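Local coordinates for protein transcriptional regulator fur family (Xanthomonas campestris pv. campestris, PDB 7DH8) that probably acts as a zinc-sensing transcriptional repressor of the Fur family that binds DNA and controls zinc-uptake genes, at residues D88-M91 with F95-K98; V106-H109 with Q115-V118; N25-A30 with N48-I53; S139-R144 with Q153-E158. All blocks are in the same frame, centred on the assembly; numbering follows the deposited sequence.

Contact 1. Residues D88-M91 with F95-K98; sequences DFLM and FVHK. With ZN (zinc ion), chain B.
Leu90 and Met91 each meet one methyl of Val96 where the last helix of the winged-helix DNA-binding domain turns into its wing. Helix 80-92 holds the place of the recognition helix in this Fur-family fold. Strand 96-99 pairs with strand 104-107 to form the wing.

The side chains of Leu90 and Val96 cross obliquely. Val96 CG2 lies 3.8 Å from Leu90 CB and also comes near Leu90 CD1. The other methyl, Val96 CG1, turns to Met91 and sits 3.8 Å from Met91 CG. The valine torsion makes this division: CG1 is anti to the backbone N (chi1 154°), while CG2 stands beside that N. Met91 CG also lies 3.7 Å from Val96 O. The methionine chain then runs straight to the sulfur and bends at its last torsion. Met91 SD stands 4.0 Å from Lys98 CB, and the rest of the lysine leads away, extended.

The turn is closed by the backbone. Phe95 N donates to Leu90 O over 2.9 Å, with a bent N-H...O angle of 139°. Val96 N adds a weak bond to Leu90 O at 3.4 Å, so one carbonyl receives two successive N-H groups. The Phe95 side chain packs on Val31 and Cys35 of helix 25-35. Leu90 packs on Val49 of helix 44-56, which ties the turn to the domain core.

CB of His97 is directed away from helix 80-92, and His97 NE2 binds the zinc ion at 2.0 Å.

Contact 2. Residues V106-H109 with Q115-V118; sequences VACH and QHSV. With ZN (zinc ion), chain B.
Cys108 and His116 meet at a zinc ion, and the metal joins two segments that otherwise touch very little. The site has the character of the regulatory metal site of Fur-family proteins, between the winged-helix DNA-binding domain and the dimerisation domain. Cys108 follows wing strand 104-107. His116 lies in the loop before strand 119-123. His97 and Glu131 complete the four ligands.

The His116 side chain starts with CB directed toward Cys108. Its CG lies between the backbone N and the carbonyl carbon, and from there the ring reaches out to the metal. On one flank of the ring, His116 CD2 is 3.5 Å from the zinc ion. Val118 CG1 lies in the ring plane at this flank, 3.3 Å from His116 CD2. On the other flank, ND1 stays well back from the metal, but His116 CE1 comes within 2.7 Å of the zinc ion. The metal is therefore displaced toward the CE1 side of the ring. His116 CE1 is also the atom that meets the cysteine, 3.5 Å from Cys108 SG. The sulfur sits at the ring edge, 75° off the ring normal.

The Cys108 sulfur is placed by a torsion that sets SG anti to the backbone N (chi1 177°). Cys108 SG binds the zinc ion at 2.1 Å. The His97 and His116 rings meet roughly at right angles. The angle SG-Zn-NE2 between Cys108 and His116 is about 117°, in keeping with a roughly tetrahedral site. At the tip of the imidazole, His116 NE2 binds the zinc ion at 2.2 Å.

Contact 3. Residues N25-A30 with N48-I53; sequences NSFVRA and NVLRLI
Val28 and Arg51 bury the most surface here, followed by Leu50. They join helix 25-35 to helix 44-56. The short segments run at 138° to each other, and their axes approach to 9.4 Å. The closest backbones are those of Val28 and Arg51, whose CA atoms are 6.2 Å apart.

Val28 points its CB toward helix 44-56. Its CG2 touches Arg51 at two places. One is the aliphatic base, with Arg51 CB 3.8 Å from Val28 CG2. The other is the guanidinium group, with Arg51 NH1 3.3 Å from Val28 CG2. The bend at chi3 (-30°) turns the Arg51 end back, and NH1 comes to the valine methyl with that methyl oblique to the guanidinium plane. Arg51 NH1 lies 4.9 Å from Arg29 NH1. These like charges probably disfavour a closer approach.

Leu50 meets the Phe27 ring at its edge, and the two side chains cross at about a right angle. Leu50 CD1 lies 3.4 Å from Phe27 CE2, near the ring plane. The second methyl, Leu50 CD2, is 3.8 Å from Phe27 CE2. Leu50 also packs on Leu90 of helix 80-92, so it links the N-terminal helix to the domain core. Val28 further touches Ala47 and Leu42. Such packing of an N-terminal helix on the helical bundle is consistent with the winged helix-turn-helix DNA-binding domain of the Fur family.

Contact 4. Residues S139-R144 with Q153-E158; sequences SQLEAR and QAQTLE
The segment of helix 135-146 passes over that of strand 151-160 at 120°, and their axes are 10.2 Å apart at closest approach. The CA atoms of Leu141 and Gln155 are 8.6 Å apart, so side chains bridge the gap. Helix and strand belong to what is, in the Fur-family fold, the dimerisation domain. Strand 151-160 pairs antiparallel with a strand of the second subunit, and the sheet runs on across the dimer interface.

Leu141 directs CD1 at the strand. Leu141 CD1 lies 3.3 Å from Gln155 OE1 and 3.5 Å from Leu157 CD2. The second distance is tight for two carbons. The two leucines slide past each other in opposite directions.

Gln155 is extended beyond CG (chi2 -179°), which carries its amide to Leu141 and Glu142. Gln155 NE2 lies 3.6 Å from Glu142 CG, and the amide and carboxylate planes stand 81° apart. A water accepts from Gln155 NE2 at 3.0 Å and donates to Glu142 OE2 at 3.2 Å. Gln155 NE2 also donates to Val138 O.

The amide is thus held through its nitrogen. Its oxygen is buried against Leu141 and has no hydrogen-bond partner in the model, a probable energetic cost.

Overall arrangement
In chain order contact 3 precedes contacts 1, 2 and 4, running from the DNA-binding domain to the dimerisation domain. Contact 3 packs against contact 1, with Val96 CG2 4.0 Å from Ile53 CD1. Contacts 1 and 2 have centres about 8 Å apart and share the zinc ion. They also share the two-stranded wing: His97 N lies 2.8 Å from Val106 O. The side chain of Phe27 in contact 3 lies about 9 Å from the same zinc ion. Contact 2 reaches contact 4 through Ser117 OG, 2.9 Å from Gln155 N. Contacts 3 and 4 do not touch; their centres are about 29 Å apart, on opposite sides of the chain's centre. The zinc site thus lies along the route joining the two domains.

Contact 1. Residues D88-M91 with F95-K98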
loop_
_atom_site.group_PDB
_atom_site.type_symbol
_atom_site.label_atom_id
_atom_site.label_comp_id
_atom_site.label_asym_id
_atom_site.label_seq_id
_atom_site.Cartn_x
_atom_site.Cartn_y
_atom_site.Cartn_z
ATOM N N ASP A 88 12.056 -13.510 2.975
ATOM C CA ASP A 88 12.399 -12.871 1.697
ATOM C C ASP A 88 12.278 -13.849 0.522
ATOM O O ASP A 88 11.770 -13.489 -0.541
ATOM C CB ASP A 88 13.824 -12.332 1.722
ATOM C CG ASP A 88 14.001 -11.134 2.659
ATOM O OD1 ASP A 88 13.062 -10.345 2.855
ATOM O OD2 ASP A 88 15.122 -10.976 3.179
ATOM N N PHE A 89 12.788 -15.072 0.688
ATOM C CA PHE A 89 12.706 -16.070 -0.366
ATOM C C PHE A 89 11.258 -16.326 -0.744
ATOM O O PHE A 89 10.896 -16.290 -1.926
ATOM C CB PHE A 89 13.395 -17.356 0.088
ATOM C CG PHE A 89 13.038 -18.553 -0.728
ATOM C CD1 PHE A 89 13.745 -18.855 -1.872
ATOM C CD2 PHE A 89 11.981 -19.376 -0.356
ATOM C CE1 PHE A 89 13.412 -19.945 -2.630
ATOM C CE2 PHE A 89 11.639 -20.473 -1.110
ATOM C CZ PHE A 89 12.360 -20.764 -2.247
ATOM N N LEU A 90 10.406 -16.562 0.262
ATOM C CA LEU A 90 8.987 -16.762 0.015
ATOM C C LEU A 90 8.384 -15.595 -0.765
ATOM O O LEU A 90 7.587 -15.796 -1.687
ATOM C CB LEU A 90 8.262 -16.977 1.350
ATOM C CG LEU A 90 8.752 -18.238 2.070
ATOM C CD1 LEU A 90 8.105 -18.380 3.450
ATOM C CD2 LEU A 90 8.471 -19.480 1.216
ATOM N N MET A 91 8.788 -14.369 -0.454
ATOM C CA MET A 91 8.168 -13.231 -1.122
ATOM C C MET A 91 8.665 -13.082 -2.559
ATOM O O MET A 91 7.878 -12.774 -3.471
ATOM C CB MET A 91 8.447 -11.961 -0.325
ATOM C CG MET A 91 7.520 -11.761 0.902
ATOM S SD MET A 91 7.964 -10.191 1.662
ATOM C CE MET A 91 9.701 -10.418 1.956
ATOM N N PHE A 95 5.278 -16.848 -3.069
ATOM C CA PHE A 95 4.527 -17.724 -2.174
ATOM C C PHE A 95 3.896 -16.991 -0.992
ATOM O O PHE A 95 3.018 -17.547 -0.342
ATOM C CB PHE A 95 5.429 -18.852 -1.658
ATOM C CG PHE A 95 6.078 -19.645 -2.765
ATOM C CD1 PHE A 95 5.290 -20.359 -3.683
ATOM C CD2 PHE A 95 7.456 -19.673 -2.912
ATOM C CE1 PHE A 95 5.870 -21.090 -4.696
ATOM C CE2 PHE A 95 8.038 -20.411 -3.929
ATOM C CZ PHE A 95 7.249 -21.113 -4.825
ATOM N N VAL A 96 4.345 -15.779 -0.694
ATOM C CA VAL A 96 3.859 -14.989 0.438
ATOM C C VAL A 96 3.734 -13.576 -0.082
ATOM O O VAL A 96 4.562 -13.140 -0.885
ATOM C CB VAL A 96 4.836 -15.057 1.624
ATOM C CG1 VAL A 96 4.712 -13.790 2.547
ATOM C CG2 VAL A 96 4.665 -16.393 2.405
ATOM N N HIS A 97 2.683 -12.875 0.313
ATOM C CA HIS A 97 2.517 -11.497 -0.082
ATOM C C HIS A 97 2.690 -10.636 1.146
ATOM O O HIS A 97 2.164 -10.966 2.208
ATOM C CB HIS A 97 1.129 -11.215 -0.695
ATOM C CG HIS A 97 0.863 -11.978 -1.957
ATOM N ND1 HIS A 97 1.340 -11.562 -3.182
ATOM C CD2 HIS A 97 0.159 -13.111 -2.192
ATOM C CE1 HIS A 97 0.963 -12.423 -4.115
ATOM N NE2 HIS A 97 0.215 -13.355 -3.544
ATOM N N LYS A 98 3.383 -9.515 0.982
ATOM C CA LYS A 98 3.399 -8.507 2.014
ATOM C C LYS A 98 2.310 -7.502 1.702
ATOM O O LYS A 98 2.294 -6.923 0.610
ATOM C CB LYS A 98 4.747 -7.787 2.099
ATOM C CG LYS A 98 4.799 -6.808 3.354
ATOM C CD LYS A 98 6.107 -5.986 3.319
ATOM C CE LYS A 98 6.052 -4.749 4.249
ATOM N NZ LYS A 98 7.422 -4.086 4.339
HETATM ZN ZN ZN B . -0.777 -14.699 -4.671
#

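Contact 2. Residues V106-H109 with Q115-V118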
loop_
_atom_site.group_PDB
_atom_site.type_symbol
_atom_site.label_atom_id
_atom_site.label_comp_id
_atom_site.label_asym_id
_atom_site.label_seq_id
_atom_site.Cartn_x
_atom_site.Cartn_y
_atom_site.Cartn_z
ATOM N N VAL A 106 0.834 -12.703 4.215
ATOM C CA VAL A 106 -0.227 -13.687 4.004
ATOM C C VAL A 106 0.323 -14.666 2.980
ATOM O O VAL A 106 1.152 -14.299 2.137
ATOM C CB VAL A 106 -1.603 -13.091 3.502
ATOM C CG1 VAL A 106 -2.389 -12.365 4.580
ATOM C CG2 VAL A 106 -1.424 -12.172 2.223
ATOM N N ALA A 107 -0.111 -15.918 3.061
ATOM C CA ALA A 107 0.339 -16.898 2.090
ATOM C C ALA A 107 -0.424 -16.687 0.789
ATOM O O ALA A 107 -1.601 -16.291 0.788
ATOM C CB ALA A 107 0.143 -18.327 2.610
ATOM N N CYS A 108 0.256 -16.908 -0.331
ATOM C CA CYS A 108 -0.464 -16.842 -1.597
ATOM C C CYS A 108 -1.337 -18.089 -1.759
ATOM O O CYS A 108 -0.855 -19.224 -1.657
ATOM C CB CYS A 108 0.480 -16.705 -2.781
ATOM S SG CYS A 108 -0.433 -16.719 -4.432
ATOM N N HIS A 109 -2.618 -17.856 -2.017
ATOM C CA HIS A 109 -3.634 -18.896 -2.152
ATOM C C HIS A 109 -3.378 -19.790 -3.382
ATOM O O HIS A 109 -3.704 -20.984 -3.323
ATOM C CB HIS A 109 -5.018 -18.271 -1.926
ATOM C CG HIS A 109 -5.516 -17.445 -3.078
ATOM N ND1 HIS A 109 -6.835 -17.451 -3.492
ATOM C CD2 HIS A 109 -4.863 -16.619 -3.933
ATOM C CE1 HIS A 109 -6.976 -16.654 -4.540
ATOM N NE2 HIS A 109 -5.794 -16.140 -4.830
ATOM N N GLN A 115 5.445 -14.667 -9.613
ATOM C CA GLN A 115 5.150 -13.484 -8.824
ATOM C C GLN A 115 4.213 -12.639 -9.666
ATOM O O GLN A 115 4.276 -12.664 -10.900
ATOM C CB GLN A 115 6.397 -12.683 -8.420
ATOM C CG GLN A 115 7.021 -11.794 -9.512
ATOM C CD GLN A 115 8.490 -11.438 -9.216
ATOM O OE1 GLN A 115 9.419 -12.034 -9.780
ATOM N NE2 GLN A 115 8.702 -10.469 -8.319
ATOM N N HIS A 116 3.318 -11.931 -8.997
ATOM C CA HIS A 116 2.149 -11.403 -9.674
ATOM C C HIS A 116 1.611 -10.272 -8.833
ATOM O O HIS A 116 1.781 -10.248 -7.615
ATOM C CB HIS A 116 1.065 -12.469 -9.822
ATOM C CG HIS A 116 0.685 -13.108 -8.521
ATOM N ND1 HIS A 116 1.513 -13.986 -7.859
ATOM C CD2 HIS A 116 -0.418 -12.976 -7.741
ATOM C CE1 HIS A 116 0.921 -14.401 -6.754
ATOM N NE2 HIS A 116 -0.245 -13.795 -6.657
ATOM N N SER A 117 0.845 -9.426 -9.483
ATOM C CA SER A 117 0.177 -8.320 -8.826
ATOM C C SER A 117 -1.309 -8.635 -8.816
ATOM O O SER A 117 -1.854 -9.059 -9.853
ATOM C CB SER A 117 0.481 -7.018 -9.576
ATOM O OG SER A 117 1.843 -6.733 -9.279
ATOM N N VAL A 118 -1.934 -8.505 -7.637
ATOM C CA VAL A 118 -3.356 -8.855 -7.480
ATOM C C VAL A 118 -3.988 -7.968 -6.419
ATOM O O VAL A 118 -3.324 -7.581 -5.469
ATOM C CB VAL A 118 -3.571 -10.321 -7.073
ATOM C CG1 VAL A 118 -3.225 -11.264 -8.193
ATOM C CG2 VAL A 118 -2.835 -10.628 -5.729
HETATM ZN ZN ZN B . -0.777 -14.699 -4.671
#

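Contact 3. Residues N25-A30 with N48-I53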
loop_
_atom_site.group_PDB
_atom_site.type_symbol
_atom_site.label_atom_id
_atom_site.label_comp_id
_atom_site.label_asym_id
_atom_site.label_seq_id
_atom_site.Cartn_x
_atom_site.Cartn_y
_atom_site.Cartn_z
ATOM N N ASN A 25 -1.791 -28.276 5.649
ATOM C CA ASN A 25 -0.576 -29.102 5.774
ATOM C C ASN A 25 -0.234 -29.440 4.316
ATOM O O ASN A 25 0.846 -29.130 3.880
ATOM C CB ASN A 25 -0.744 -30.239 6.778
ATOM C CG ASN A 25 -1.909 -31.170 6.516
ATOM O OD1 ASN A 25 -2.827 -30.837 5.772
ATOM N ND2 ASN A 25 -1.896 -32.321 7.174
ATOM N N SER A 26 -1.215 -29.906 3.553
ATOM C CA SER A 26 -1.007 -30.200 2.112
ATOM C C SER A 26 -0.424 -29.001 1.356
ATOM O O SER A 26 0.468 -29.217 0.568
ATOM C CB SER A 26 -2.280 -30.721 1.479
ATOM O OG SER A 26 -2.821 -31.776 2.261
ATOM N N PHE A 27 -0.881 -27.773 1.619
ATOM C CA PHE A 27 -0.392 -26.569 0.896
ATOM C C PHE A 27 1.130 -26.473 0.868
ATOM O O PHE A 27 1.641 -26.036 -0.118
ATOM C CB PHE A 27 -0.869 -25.290 1.556
ATOM C CG PHE A 27 -0.261 -24.028 1.015
ATOM C CD1 PHE A 27 -0.649 -23.522 -0.197
ATOM C CD2 PHE A 27 0.679 -23.327 1.735
ATOM C CE1 PHE A 27 -0.108 -22.348 -0.681
ATOM C CE2 PHE A 27 1.239 -22.170 1.231
ATOM C CZ PHE A 27 0.832 -21.674 0.031
ATOM N N VAL A 28 1.807 -26.743 1.973
ATOM C CA VAL A 28 3.285 -26.701 1.915
ATOM C C VAL A 28 3.712 -27.704 0.852
ATOM O O VAL A 28 4.382 -27.307 -0.080
ATOM C CB VAL A 28 3.867 -27.134 3.255
ATOM C CG1 VAL A 28 5.373 -27.023 3.226
ATOM C CG2 VAL A 28 3.257 -26.374 4.412
ATOM N N ARG A 29 3.220 -28.951 0.957
ATOM C CA ARG A 29 3.556 -30.037 -0.013
ATOM C C ARG A 29 3.284 -29.533 -1.429
ATOM O O ARG A 29 4.089 -29.735 -2.272
ATOM C CB ARG A 29 2.840 -31.359 0.277
ATOM C CG ARG A 29 2.804 -31.814 1.731
ATOM C CD ARG A 29 3.732 -31.194 2.756
ATOM N NE ARG A 29 4.853 -32.012 3.194
ATOM C CZ ARG A 29 4.930 -32.693 4.337
ATOM N NH1 ARG A 29 3.941 -32.676 5.219
ATOM N NH2 ARG A 29 6.013 -33.385 4.601
ATOM N N ALA A 30 2.155 -28.901 -1.668
ATOM C CA ALA A 30 1.929 -28.282 -2.980
ATOM C C ALA A 30 3.027 -27.259 -3.288
ATOM O O ALA A 30 3.473 -27.230 -4.404
ATOM C CB ALA A 30 0.587 -27.635 -2.958
ATOM N N ASN A 48 8.685 -24.208 7.370
ATOM C CA ASN A 48 8.052 -23.885 8.640
ATOM C C ASN A 48 7.567 -22.446 8.668
ATOM O O ASN A 48 6.536 -22.155 9.285
ATOM C CB ASN A 48 9.012 -24.144 9.806
ATOM C CG ASN A 48 8.309 -24.102 11.154
ATOM O OD1 ASN A 48 7.203 -24.639 11.310
ATOM N ND2 ASN A 48 8.946 -23.470 12.140
ATOM N N VAL A 49 8.290 -21.527 8.028
ATOM C CA VAL A 49 7.791 -20.164 7.947
ATOM C C VAL A 49 6.539 -20.129 7.084
ATOM O O VAL A 49 5.510 -19.575 7.477
ATOM C CB VAL A 49 8.881 -19.214 7.424
ATOM C CG1 VAL A 49 8.294 -17.850 7.103
ATOM C CG2 VAL A 49 9.915 -19.024 8.505
ATOM N N LEU A 50 6.599 -20.780 5.918
ATOM C CA LEU A 50 5.462 -20.812 5.014
ATOM C C LEU A 50 4.275 -21.452 5.694
ATOM O O LEU A 50 3.161 -20.915 5.658
ATOM C CB LEU A 50 5.823 -21.579 3.734
ATOM C CG LEU A 50 4.633 -21.839 2.804
ATOM C CD1 LEU A 50 4.060 -20.517 2.286
ATOM C CD2 LEU A 50 5.009 -22.755 1.651
ATOM N N ARG A 51 4.512 -22.598 6.357
ATOM C CA ARG A 51 3.440 -23.308 7.050
ATOM C C ARG A 51 2.795 -22.435 8.120
ATOM O O ARG A 51 1.561 -22.377 8.226
ATOM C CB ARG A 51 3.976 -24.603 7.665
ATOM C CG ARG A 51 2.903 -25.466 8.322
ATOM C CD ARG A 51 3.495 -26.490 9.312
ATOM N NE ARG A 51 4.846 -26.914 8.936
ATOM C CZ ARG A 51 5.142 -27.683 7.887
ATOM N NH1 ARG A 51 4.185 -28.148 7.084
ATOM N NH2 ARG A 51 6.412 -27.989 7.642
ATOM N N LEU A 52 3.614 -21.771 8.952
ATOM C CA LEU A 52 3.072 -20.888 9.977
ATOM C C LEU A 52 2.212 -19.783 9.369
ATOM O O LEU A 52 1.128 -19.474 9.880
ATOM C CB LEU A 52 4.210 -20.277 10.804
ATOM C CG LEU A 52 4.909 -21.243 11.802
ATOM C CD1 LEU A 52 6.132 -20.561 12.467
ATOM C CD2 LEU A 52 3.933 -21.815 12.832
ATOM N N ILE A 53 2.683 -19.146 8.293
ATOM C CA ILE A 53 1.887 -18.046 7.735
ATOM C C ILE A 53 0.577 -18.590 7.161
ATOM O O ILE A 53 -0.500 -18.053 7.423
ATOM C CB ILE A 53 2.706 -17.248 6.696
ATOM C CG1 ILE A 53 3.892 -16.538 7.347
ATOM C CG2 ILE A 53 1.812 -16.228 5.864
ATOM C CD1 ILE A 53 4.893 -15.994 6.353
#

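Contact 4. Residues S139-R144 with Q153-E158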
loop_
_atom_site.group_PDB
_atom_site.type_symbol
_atom_site.label_atom_id
_atom_site.label_comp_id
_atom_site.label_asym_id
_atom_site.label_seq_id
_atom_site.Cartn_x
_atom_site.Cartn_y
_atom_site.Cartn_z
ATOM N N SER A 139 -3.710 -4.728 -16.011
ATOM C CA SER A 139 -3.398 -4.314 -17.380
ATOM C C SER A 139 -3.735 -2.849 -17.635
ATOM O O SER A 139 -2.994 -2.138 -18.338
ATOM C CB SER A 139 -4.209 -5.159 -18.379
ATOM O OG SER A 139 -3.612 -6.418 -18.561
ATOM N N GLN A 140 -4.888 -2.403 -17.148
ATOM C CA GLN A 140 -5.255 -1.005 -17.283
ATOM C C GLN A 140 -4.232 -0.106 -16.618
ATOM O O GLN A 140 -3.784 0.866 -17.221
ATOM C CB GLN A 140 -6.636 -0.736 -16.709
ATOM C CG GLN A 140 -7.716 -0.922 -17.804
ATOM C CD GLN A 140 -9.111 -0.904 -17.165
ATOM O OE1 GLN A 140 -9.736 0.148 -17.032
ATOM N NE2 GLN A 140 -9.537 -2.047 -16.667
ATOM N N LEU A 141 -3.821 -0.432 -15.379
ATOM C CA LEU A 141 -2.855 0.413 -14.690
ATOM C C LEU A 141 -1.486 0.355 -15.341
ATOM O O LEU A 141 -0.760 1.365 -15.352
ATOM C CB LEU A 141 -2.761 -0.004 -13.215
ATOM C CG LEU A 141 -3.930 0.400 -12.313
ATOM C CD1 LEU A 141 -3.677 -0.147 -10.819
ATOM C CD2 LEU A 141 -4.116 1.901 -12.339
ATOM N N GLU A 142 -1.110 -0.787 -15.938
ATOM C CA GLU A 142 0.103 -0.799 -16.750
ATOM C C GLU A 142 0.011 0.160 -17.929
ATOM O O GLU A 142 0.951 0.932 -18.190
ATOM C CB GLU A 142 0.419 -2.199 -17.241
ATOM C CG GLU A 142 1.137 -3.034 -16.232
ATOM C CD GLU A 142 1.345 -4.421 -16.777
ATOM O OE1 GLU A 142 1.390 -4.540 -18.022
ATOM O OE2 GLU A 142 1.463 -5.374 -15.981
ATOM N N ALA A 143 -1.087 0.094 -18.688
ATOM C CA ALA A 143 -1.265 1.005 -19.823
ATOM C C ALA A 143 -1.203 2.458 -19.380
ATOM O O ALA A 143 -0.627 3.293 -20.077
ATOM C CB ALA A 143 -2.607 0.740 -20.504
ATOM N N ARG A 144 -1.866 2.787 -18.255
ATOM C CA ARG A 144 -1.812 4.154 -17.751
ATOM C C ARG A 144 -0.372 4.572 -17.512
ATOM O O ARG A 144 0.044 5.674 -17.887
ATOM C CB ARG A 144 -2.610 4.273 -16.448
ATOM C CG ARG A 144 -4.174 4.222 -16.555
ATOM C CD ARG A 144 -4.710 5.277 -17.571
ATOM N NE ARG A 144 -4.237 6.655 -17.288
ATOM C CZ ARG A 144 -4.801 7.403 -16.341
ATOM N NH1 ARG A 144 -5.834 6.904 -15.635
ATOM N NH2 ARG A 144 -4.371 8.627 -16.125
ATOM N N GLN A 153 6.477 -2.218 -12.877
ATOM C CA GLN A 153 6.640 -3.567 -12.367
ATOM C C GLN A 153 5.958 -4.480 -11.345
ATOM O O GLN A 153 5.847 -5.689 -11.591
ATOM C CB GLN A 153 8.030 -3.556 -11.707
ATOM C CG GLN A 153 9.126 -3.106 -12.679
ATOM C CD GLN A 153 9.382 -4.107 -13.801
ATOM O OE1 GLN A 153 8.845 -5.234 -13.795
ATOM N NE2 GLN A 153 10.225 -3.717 -14.765
ATOM N N ALA A 154 5.464 -3.930 -10.247
ATOM C CA ALA A 154 4.755 -4.741 -9.257
ATOM C C ALA A 154 3.782 -3.625 -8.857
ATOM O O ALA A 154 4.157 -2.459 -8.677
ATOM C CB ALA A 154 5.377 -5.121 -7.903
ATOM N N GLN A 155 2.505 -4.004 -8.682
ATOM C CA GLN A 155 1.482 -3.109 -8.162
ATOM C C GLN A 155 0.953 -3.492 -6.792
ATOM O O GLN A 155 0.665 -4.667 -6.552
ATOM C CB GLN A 155 0.283 -3.131 -9.157
ATOM C CG GLN A 155 0.732 -2.783 -10.606
ATOM C CD GLN A 155 -0.472 -2.776 -11.556
ATOM O OE1 GLN A 155 -1.610 -2.753 -11.104
ATOM N NE2 GLN A 155 -0.221 -2.806 -12.857
ATOM N N THR A 156 0.710 -2.479 -5.943
ATOM C CA THR A 156 0.104 -2.660 -4.636
ATOM C C THR A 156 -1.337 -2.235 -4.781
ATOM O O THR A 156 -1.598 -1.058 -5.058
ATOM C CB THR A 156 0.789 -1.777 -3.581
ATOM O OG1 THR A 156 2.132 -2.201 -3.428
ATOM C CG2 THR A 156 0.054 -1.932 -2.224
ATOM N N LEU A 157 -2.268 -3.190 -4.626
ATOM C CA LEU A 157 -3.687 -2.970 -4.847
ATOM C C LEU A 157 -4.381 -3.517 -3.602
ATOM O O LEU A 157 -4.493 -4.729 -3.388
ATOM C CB LEU A 157 -4.206 -3.644 -6.129
ATOM C CG LEU A 157 -3.292 -3.385 -7.364
ATOM C CD1 LEU A 157 -3.622 -4.464 -8.390
ATOM C CD2 LEU A 157 -3.522 -1.977 -7.888
ATOM N N GLU A 158 -4.843 -2.629 -2.751
ATOM C CA GLU A 158 -5.458 -3.094 -1.509
ATOM C C GLU A 158 -6.752 -2.324 -1.314
ATOM O O GLU A 158 -6.743 -1.107 -1.163
ATOM C CB GLU A 158 -4.482 -2.915 -0.362
ATOM C CG GLU A 158 -3.135 -3.658 -0.640
ATOM C CD GLU A 158 -2.051 -3.511 0.462
ATOM O OE1 GLU A 158 -2.208 -2.729 1.402
ATOM O OE2 GLU A 158 -1.020 -4.194 0.343
HETATM O O HOH W 1 2.561 -3.654 -13.565
#